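Local coordinates for protein orotidine 5'-phosphate decarboxylase (Lactobacillus acidophilus, PDB 3TFX) that probably catalyses the decarboxylation of orotidine 5'-monophosphate to uridine 5'-monophosphate, the last step of de novo UMP synthesis, as a homodimeric TIM barrel, at residues A[58-63]-A[86-91]. Residues are numbered along the deposited sequence; the frame is centred on the assembly and turned at random.
Sequences KIFLDL and FTTVHA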
loop_
_atom_site.group_PDB
_atom_site.type_symbol
_atom_site.label_atom_id
_atom_site.label_comp_id
_atom_site.label_asym_id
_atom_site.label_seq_id
_atom_site.Cartn_x
_atom_site.Cartn_y
_atom_site.Cartn_z
ATOM N N LYS A 58 3.811 13.805 15.986
ATOM C CA LYS A 58 2.676 13.536 15.118
ATOM C C LYS A 58 3.230 12.898 13.836
ATOM O O LYS A 58 4.206 13.392 13.264
ATOM C CB LYS A 58 1.861 14.803 14.849
ATOM C CG LYS A 58 1.048 15.299 16.056
ATOM C CD LYS A 58 0.017 16.359 15.647
ATOM C CE LYS A 58 -0.205 17.444 16.729
ATOM N NZ LYS A 58 -0.879 16.968 17.983
ATOM N N ILE A 59 2.658 11.769 13.432
ATOM C CA ILE A 59 3.126 11.034 12.252
ATOM C C ILE A 59 2.037 10.898 11.201
ATOM O O ILE A 59 0.933 10.457 11.490
ATOM C CB ILE A 59 3.730 9.611 12.602
ATOM C CG1 ILE A 59 5.154 9.724 13.161
ATOM C CG2 ILE A 59 3.805 8.708 11.375
ATOM C CD1 ILE A 59 5.207 10.025 14.630
ATOM N N PHE A 60 2.376 11.299 9.973
ATOM C CA PHE A 60 1.603 10.970 8.787
ATOM C C PHE A 60 2.234 9.675 8.290
ATOM O O PHE A 60 3.316 9.688 7.712
ATOM C CB PHE A 60 1.698 12.144 7.781
ATOM C CG PHE A 60 1.104 11.885 6.409
ATOM C CD1 PHE A 60 0.407 10.715 6.097
ATOM C CD2 PHE A 60 1.245 12.843 5.420
ATOM C CE1 PHE A 60 -0.120 10.516 4.810
ATOM C CE2 PHE A 60 0.721 12.657 4.141
ATOM C CZ PHE A 60 0.038 11.493 3.833
ATOM N N LEU A 61 1.584 8.543 8.572
ATOM C CA LEU A 61 2.067 7.257 8.073
ATOM C C LEU A 61 1.461 6.948 6.706
ATOM O O LEU A 61 0.288 6.560 6.593
ATOM C CB LEU A 61 1.789 6.125 9.070
ATOM C CG LEU A 61 2.280 4.726 8.682
ATOM C CD1 LEU A 61 3.734 4.731 8.187
ATOM C CD2 LEU A 61 2.133 3.808 9.856
ATOM N N ASP A 62 2.291 7.107 5.678
ATOM C CA ASP A 62 1.842 7.182 4.301
ATOM C C ASP A 62 2.137 5.883 3.539
ATOM O O ASP A 62 3.121 5.792 2.787
ATOM C CB ASP A 62 2.522 8.385 3.642
ATOM C CG ASP A 62 2.076 8.623 2.201
ATOM O OD1 ASP A 62 1.148 7.938 1.697
ATOM O OD2 ASP A 62 2.676 9.514 1.572
ATOM N N LEU A 63 1.258 4.900 3.726
ATOM C CA LEU A 63 1.418 3.561 3.152
ATOM C C LEU A 63 0.446 3.250 2.006
ATOM O O LEU A 63 0.531 2.167 1.416
ATOM C CB LEU A 63 1.253 2.520 4.261
ATOM C CG LEU A 63 2.439 1.942 5.037
ATOM C CD1 LEU A 63 3.744 2.756 4.971
ATOM C CD2 LEU A 63 2.030 1.605 6.489
ATOM N N PHE A 86 -2.242 11.023 10.505
ATOM C CA PHE A 86 -2.767 10.935 9.137
ATOM C C PHE A 86 -2.287 9.628 8.544
ATOM O O PHE A 86 -1.161 9.201 8.812
ATOM C CB PHE A 86 -2.209 12.039 8.203
ATOM C CG PHE A 86 -2.673 13.455 8.503
ATOM C CD1 PHE A 86 -3.642 13.738 9.463
ATOM C CD2 PHE A 86 -2.156 14.511 7.758
ATOM C CE1 PHE A 86 -4.046 15.069 9.706
ATOM C CE2 PHE A 86 -2.553 15.816 7.986
ATOM C CZ PHE A 86 -3.495 16.098 8.966
ATOM N N THR A 87 -3.117 9.026 7.696
ATOM C CA THR A 87 -2.725 7.868 6.913
ATOM C C THR A 87 -3.460 7.866 5.560
ATOM O O THR A 87 -4.523 8.475 5.436
ATOM C CB THR A 87 -2.960 6.568 7.723
ATOM O OG1 THR A 87 -1.973 5.601 7.365
ATOM C CG2 THR A 87 -4.322 6.000 7.499
ATOM N N THR A 88 -2.899 7.188 4.563
ATOM C CA THR A 88 -3.452 7.165 3.201
ATOM C C THR A 88 -4.029 5.822 2.719
ATOM O O THR A 88 -3.590 4.745 3.138
ATOM C CB THR A 88 -2.382 7.599 2.162
ATOM O OG1 THR A 88 -1.132 6.988 2.497
ATOM C CG2 THR A 88 -2.228 9.095 2.142
ATOM N N VAL A 89 -5.018 5.924 1.828
ATOM C CA VAL A 89 -5.546 4.808 1.021
ATOM C C VAL A 89 -5.720 5.259 -0.429
ATOM O O VAL A 89 -5.844 6.462 -0.706
ATOM C CB VAL A 89 -6.933 4.262 1.534
ATOM C CG1 VAL A 89 -6.811 3.615 2.909
ATOM C CG2 VAL A 89 -8.003 5.360 1.546
ATOM N N HIS A 90 -5.747 4.296 -1.347
ATOM C CA HIS A 90 -6.093 4.556 -2.745
ATOM C C HIS A 90 -7.599 4.643 -2.976
ATOM O O HIS A 90 -8.334 3.688 -2.673
ATOM C CB HIS A 90 -5.474 3.484 -3.653
ATOM C CG HIS A 90 -4.071 3.801 -4.066
ATOM N ND1 HIS A 90 -3.781 4.647 -5.115
ATOM C CD2 HIS A 90 -2.881 3.422 -3.547
ATOM C CE1 HIS A 90 -2.469 4.762 -5.233
ATOM N NE2 HIS A 90 -1.903 4.028 -4.295
ATOM N N ALA A 91 -8.062 5.789 -3.490
ATOM C CA ALA A 91 -9.456 5.946 -3.919
ATOM C C ALA A 91 -9.789 4.970 -5.053
ATOM O O ALA A 91 -10.920 4.515 -5.166
ATOM C CB ALA A 91 -9.742 7.382 -4.377
HETATM O O HOH W 1 -1.451 4.259 4.869
#
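The Phe60 ring meets Thr88 edge-on: the methyl CG2 of Thr88 sits 3.7 Å from both CE1 and CZ of Phe60, near the ring plane, while Phe86 CB packs against Phe60 CD1 at 3.6 Å. The Phe86 ring presents its own edge to Phe60 and leads on to Phe33 and to strand 117-121. Phe60, Asp62, Phe86 and Thr88 share the inward face of the sheet and line part of the barrel interior, where strands 58-65 and 86-90, joined by helix 69-80 in a beta-alpha-beta crossover, run parallel. Leu61 N donates to Phe86 O at 2.8 Å, and a weak bond links Phe86 N to Ile59 O. Next, Thr87 OG1 gives a 2.6 Å bond to Leu61 O in the carbonyl plane, and a water joins Thr87 OG1, Leu63 N and Thr88 O. A chi1 of -177°, which sets the Asp62 carboxylate opposite its backbone N, brings OD1 to Thr88 OG1, which also hydrogen-bonds Lys64 N and donates to OD1 from the anti side over 2.6 Å, 26° out of the carboxylate plane. A valine in place of Thr88 would probably leave Asp62 OD1 and Lys64 N without this partner and the carboxylate less firmly oriented. Asp62 also salt-bridges Lys35 through OD2 and Lys64, the predicted proton donor, through OD1; Thr88 therefore probably acts as a second-shell residue, helping to position this predicted substrate-site carboxylate between two lysines.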